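Local atomic coordinates of multifunctional non-homologous end joining DNA repair protein LigD (Mycobacterium tuberculosis, PDB entry 2IRY), a protein that probably repairs DNA double-strand breaks with Ku by non-homologous end joining, its N-terminal domain, the part in this chain, serving as the repair polymerase. Residues Arg136-Leu141 and His181-Leu186. Sequence-based numbering, arbitrary orientation.
Sequences RLVFDL and HLYTPL. With MN (manganese (II) ion), chain C; DGT (2'-deoxyguanosine-5'-triphosphate), chain D.
Asp140 and His181 stand side by side at the active-site end of an antiparallel strand pair in the primase-polymerase domain of LigD, their carboxylate and imidazole planes 82° apart. With CG of Asp140, first aspartate of a DxD pair with Asp142, anti to the backbone N (chi1 177°), the carboxylate reaches manganese with OD1 at 2.5 Å and OD2 at 2.7 Å; dGTP O2G and two waters also ligate the ion. OD1 also lies at the edge of the imidazole, 3.2 Å from His181 CD2. In the same ring plane, His181 NE2 donates a 2.7 Å hydrogen bond to O2B of the beta-phosphate, so metal and histidine hold neighbouring phosphates. Leu137 and Phe139 pair with Thr184 and Leu182 through four backbone hydrogen bonds. Farther along the face of Asp140 and His181, Val138 CG2 sits over one face of the Tyr183 ring, 3.9 Å from its centroid. The extended Arg136 chain runs beside that ring, its guanidinium turned 80° to it and salt-bridged to Asp291. On the other face, Phe139 packs against helices 192-209 and 149-164, and Leu182 on the latter. There Thr184 OG1 hydrogen-bonds to Val169 O, while its methyl CG2 presses tightly on Leu137 CB at 3.4 Å.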
ATOM      1  N   ARG A 136       7.452   9.823   1.899  1.00  8.37           N
ATOM      2  CA  ARG A 136       6.039  10.173   2.128  1.00  8.48           C
ATOM      3  C   ARG A 136       5.614   9.689   3.505  1.00  9.01           C
ATOM      4  O   ARG A 136       6.262   8.810   4.073  1.00 10.35           O
ATOM      5  CB  ARG A 136       5.151   9.533   1.039  1.00  7.81           C
ATOM      6  CG  ARG A 136       5.119   7.982   1.045  1.00  6.84           C
ATOM      7  CD  ARG A 136       4.629   7.422  -0.275  1.00  7.21           C
ATOM      8  NE  ARG A 136       4.441   5.974  -0.130  1.00  5.18           N
ATOM      9  CZ  ARG A 136       4.496   5.067  -1.110  1.00  7.63           C
ATOM     10  NH1 ARG A 136       4.722   5.410  -2.395  1.00  7.74           N
ATOM     11  NH2 ARG A 136       4.311   3.781  -0.785  1.00  5.80           N
ATOM     12  N   LEU A 137       4.560  10.304   4.047  1.00  9.04           N
ATOM     13  CA  LEU A 137       3.896   9.824   5.262  1.00  9.54           C
ATOM     14  C   LEU A 137       2.687   9.002   4.870  1.00  9.78           C
ATOM     15  O   LEU A 137       2.077   9.264   3.830  1.00 10.60           O
ATOM     16  CB  LEU A 137       3.409  10.993   6.137  1.00  9.56           C
ATOM     17  CG  LEU A 137       4.397  12.075   6.566  1.00 10.71           C
ATOM     18  CD1 LEU A 137       3.704  13.108   7.452  1.00 11.83           C
ATOM     19  CD2 LEU A 137       5.563  11.434   7.303  1.00 12.75           C
ATOM     20  N   VAL A 138       2.366   8.001   5.685  1.00  9.59           N
ATOM     21  CA  VAL A 138       1.080   7.270   5.575  1.00  9.79           C
ATOM     22  C   VAL A 138       0.385   7.286   6.953  1.00 10.61           C
ATOM     23  O   VAL A 138       1.037   7.117   7.995  1.00 10.41           O
ATOM     24  CB  VAL A 138       1.222   5.803   5.067  1.00 10.60           C
ATOM     25  CG1 VAL A 138       1.928   4.930   6.088  1.00 11.44           C
ATOM     26  CG2 VAL A 138      -0.142   5.221   4.739  1.00 10.07           C
ATOM     27  N   PHE A 139      -0.923   7.549   6.935  1.00  9.14           N
ATOM     28  CA  PHE A 139      -1.778   7.383   8.096  1.00  9.60           C
ATOM     29  C   PHE A 139      -2.773   6.273   7.789  1.00  9.21           C
ATOM     30  O   PHE A 139      -3.333   6.220   6.690  1.00  9.78           O
ATOM     31  CB  PHE A 139      -2.523   8.683   8.396  1.00  9.08           C
ATOM     32  CG  PHE A 139      -1.621   9.810   8.781  1.00 10.59           C
ATOM     33  CD1 PHE A 139      -1.313  10.023  10.120  1.00  9.05           C
ATOM     34  CD2 PHE A 139      -1.065  10.658   7.804  1.00 11.43           C
ATOM     35  CE1 PHE A 139      -0.441  11.090  10.512  1.00 11.17           C
ATOM     36  CE2 PHE A 139      -0.191  11.710   8.182  1.00 10.59           C
ATOM     37  CZ  PHE A 139       0.108  11.924   9.537  1.00  9.83           C
ATOM     38  N   ASP A 140      -2.975   5.374   8.744  1.00  9.71           N
ATOM     39  CA  ASP A 140      -3.967   4.346   8.578  1.00 10.67           C
ATOM     40  C   ASP A 140      -5.131   4.708   9.488  1.00 11.28           C
ATOM     41  O   ASP A 140      -4.990   4.718  10.708  1.00 11.01           O
ATOM     42  CB  ASP A 140      -3.362   2.991   8.911  1.00 11.75           C
ATOM     43  CG  ASP A 140      -4.349   1.874   8.833  1.00 13.05           C
ATOM     44  OD1 ASP A 140      -5.520   2.068   8.431  1.00 15.44           O
ATOM     45  OD2 ASP A 140      -3.936   0.759   9.201  1.00 19.89           O
ATOM     46  N   LEU A 141      -6.259   5.070   8.879  1.00 10.94           N
ATOM     47  CA  LEU A 141      -7.443   5.415   9.648  1.00 10.83           C
ATOM     48  C   LEU A 141      -8.342   4.189   9.768  1.00 11.76           C
ATOM     49  O   LEU A 141      -8.938   3.712   8.771  1.00 10.49           O
ATOM     50  CB  LEU A 141      -8.178   6.606   9.016  1.00 11.20           C
ATOM     51  CG  LEU A 141      -7.629   8.024   9.257  1.00 11.53           C
ATOM     52  CD1 LEU A 141      -6.124   8.180   8.937  1.00 11.61           C
ATOM     53  CD2 LEU A 141      -8.449   9.047   8.471  1.00 10.62           C
ATOM     54  N   HIS A 181      -6.512   4.789   4.086  1.00 14.50           N
ATOM     55  CA  HIS A 181      -5.134   5.235   4.182  1.00 14.66           C
ATOM     56  C   HIS A 181      -4.969   6.617   3.536  1.00 14.46           C
ATOM     57  O   HIS A 181      -5.598   6.920   2.483  1.00 14.00           O
ATOM     58  CB  HIS A 181      -4.185   4.210   3.528  1.00 16.00           C
ATOM     59  CG  HIS A 181      -4.260   2.853   4.155  1.00 17.31           C
ATOM     60  ND1 HIS A 181      -3.825   1.710   3.526  1.00 18.86           N
ATOM     61  CD2 HIS A 181      -4.753   2.457   5.356  1.00 21.19           C
ATOM     62  CE1 HIS A 181      -3.995   0.676   4.332  1.00 19.96           C
ATOM     63  NE2 HIS A 181      -4.564   1.097   5.442  1.00 20.64           N
ATOM     64  N   LEU A 182      -4.142   7.448   4.184  1.00 12.52           N
ATOM     65  CA  LEU A 182      -3.830   8.793   3.697  1.00 13.05           C
ATOM     66  C   LEU A 182      -2.325   8.910   3.495  1.00 13.56           C
ATOM     67  O   LEU A 182      -1.545   8.607   4.426  1.00 14.49           O
ATOM     68  CB  LEU A 182      -4.288   9.889   4.683  1.00 12.45           C
ATOM     69  CG  LEU A 182      -5.749   9.877   5.141  1.00 12.46           C
ATOM     70  CD1 LEU A 182      -6.031  11.024   6.110  1.00 14.12           C
ATOM     71  CD2 LEU A 182      -6.725   9.976   3.928  1.00 14.74           C
ATOM     72  N   TYR A 183      -1.932   9.323   2.290  1.00 12.67           N
ATOM     73  CA  TYR A 183      -0.527   9.505   1.931  1.00 12.78           C
ATOM     74  C   TYR A 183      -0.229  10.981   1.684  1.00 12.99           C
ATOM     75  O   TYR A 183      -1.042  11.689   1.089  1.00 12.41           O
ATOM     76  CB  TYR A 183      -0.212   8.754   0.633  1.00 13.16           C
ATOM     77  CG  TYR A 183      -0.191   7.246   0.757  1.00 12.54           C
ATOM     78  CD1 TYR A 183       0.967   6.567   1.184  1.00 10.72           C
ATOM     79  CD2 TYR A 183      -1.329   6.487   0.421  1.00 12.45           C
ATOM     80  CE1 TYR A 183       0.976   5.170   1.288  1.00 10.72           C
ATOM     81  CE2 TYR A 183      -1.327   5.082   0.510  1.00 12.97           C
ATOM     82  CZ  TYR A 183      -0.174   4.433   0.946  1.00 12.88           C
ATOM     83  OH  TYR A 183      -0.172   3.054   1.057  1.00 11.74           O
ATOM     84  N   THR A 184       0.949  11.422   2.090  1.00 13.32           N
ATOM     85  CA  THR A 184       1.375  12.790   1.802  1.00 14.23           C
ATOM     86  C   THR A 184       2.867  12.786   1.454  1.00 13.85           C
ATOM     87  O   THR A 184       3.671  12.277   2.227  1.00 12.78           O
ATOM     88  CB  THR A 184       1.075  13.745   2.975  1.00 15.49           C
ATOM     89  OG1 THR A 184       1.693  15.018   2.728  1.00 17.31           O
ATOM     90  CG2 THR A 184       1.581  13.212   4.258  1.00 17.23           C
ATOM     91  N   PRO A 185       3.219  13.311   0.268  1.00 13.80           N
ATOM     92  CA  PRO A 185       4.626  13.361  -0.103  1.00 14.38           C
ATOM     93  C   PRO A 185       5.356  14.446   0.677  1.00 14.00           C
ATOM     94  O   PRO A 185       4.837  15.559   0.864  1.00 13.70           O
ATOM     95  CB  PRO A 185       4.588  13.674  -1.607  1.00 14.72           C
ATOM     96  CG  PRO A 185       3.300  14.391  -1.805  1.00 14.35           C
ATOM     97  CD  PRO A 185       2.344  13.813  -0.809  1.00 14.19           C
ATOM     98  N   LEU A 186       6.543  14.108   1.158  1.00 14.27           N
ATOM     99  CA  LEU A 186       7.366  15.055   1.907  1.00 13.93           C
ATOM    100  C   LEU A 186       8.127  16.022   0.991  1.00 14.47           C
ATOM    101  O   LEU A 186       8.723  15.609  -0.009  1.00 13.91           O
ATOM    102  CB  LEU A 186       8.338  14.296   2.819  1.00 14.18           C
ATOM    103  CG  LEU A 186       7.688  13.488   3.956  1.00 15.59           C
ATOM    104  CD1 LEU A 186       8.669  12.494   4.580  1.00 17.36           C
ATOM    105  CD2 LEU A 186       7.052  14.389   5.032  1.00 14.02           C
TER
HETATM  106 MN    MN C1100      -6.448  -0.113   9.147  1.00 71.16          MN
HETATM  107  PG  DGT D1102      -8.038  -2.133   7.274  0.80 38.84           P
HETATM  108  O1G DGT D1102      -9.191  -3.103   7.282  0.80 38.25           O
HETATM  109  O2G DGT D1102      -7.556  -1.810   8.673  0.80 39.62           O
HETATM  110  O3G DGT D1102      -8.281  -0.931   6.386  0.80 39.75           O
HETATM  111  O3B DGT D1102      -6.833  -2.927   6.520  0.80 39.21           O
HETATM  112  PB  DGT D1102      -5.283  -2.446   6.423  0.80 38.42           P
HETATM  113  O1B DGT D1102      -4.772  -2.738   5.035  0.80 35.35           O
HETATM  114  O2B DGT D1102      -5.087  -1.048   6.960  0.80 36.10           O
HETATM  115  O3A DGT D1102      -4.538  -3.450   7.463  0.80 39.97           O
HETATM  116  PA  DGT D1102      -4.451  -5.047   7.219  0.80 40.88           P
HETATM  117  O1A DGT D1102      -4.005  -5.728   8.492  0.80 42.06           O
HETATM  118  O2A DGT D1102      -5.761  -5.505   6.614  0.80 41.91           O
HETATM  119  O5' DGT D1102      -3.245  -5.156   6.129  0.80 40.93           O
HETATM  120  C5' DGT D1102      -1.893  -4.768   6.442  0.50 40.34           C
HETATM  121  C4' DGT D1102      -1.550  -4.946   7.924  0.50 39.32           C
HETATM  122  O4' DGT D1102      -0.831  -6.163   8.144  0.50 39.26           O
HETATM  123  C3' DGT D1102      -0.723  -3.822   8.518  0.50 39.05           C
HETATM  124  O3' DGT D1102      -1.579  -2.913   9.209  0.50 38.26           O
HETATM  125  C2' DGT D1102       0.228  -4.502   9.486  0.50 38.63           C
HETATM  126  C1' DGT D1102       0.196  -5.982   9.115  0.50 38.22           C
HETATM  127  N9  DGT D1102       1.466  -6.412   8.483  0.50 37.92           N
HETATM  128  C8  DGT D1102       2.168  -5.704   7.580  0.50 37.31           C
HETATM  129  N7  DGT D1102       3.281  -6.358   7.175  0.50 36.68           N
HETATM  130  C5  DGT D1102       3.299  -7.526   7.835  0.50 37.51           C
HETATM  131  C6  DGT D1102       4.201  -8.699   7.870  0.50 37.53           C
HETATM  132  O6  DGT D1102       5.221  -8.707   7.159  0.50 37.07           O
HETATM  133  N1  DGT D1102       3.885  -9.728   8.676  0.50 37.64           N
HETATM  134  C2  DGT D1102       2.774  -9.713   9.450  0.50 37.33           C
HETATM  135  N2  DGT D1102       2.516 -10.785  10.235  0.50 37.38           N
HETATM  136  N3  DGT D1102       1.893  -8.670   9.466  0.50 37.38           N
HETATM  137  C4  DGT D1102       2.101  -7.569   8.694  0.50 37.80           C
HETATM  138  O   HOH W   1       2.431   1.816   1.175  1.00 12.49           O
HETATM  139  O   HOH W   2      -4.811  -1.473   9.683  1.00 31.83           O
HETATM  140  O   HOH W   3      -7.539   1.132   7.340  1.00 39.27           O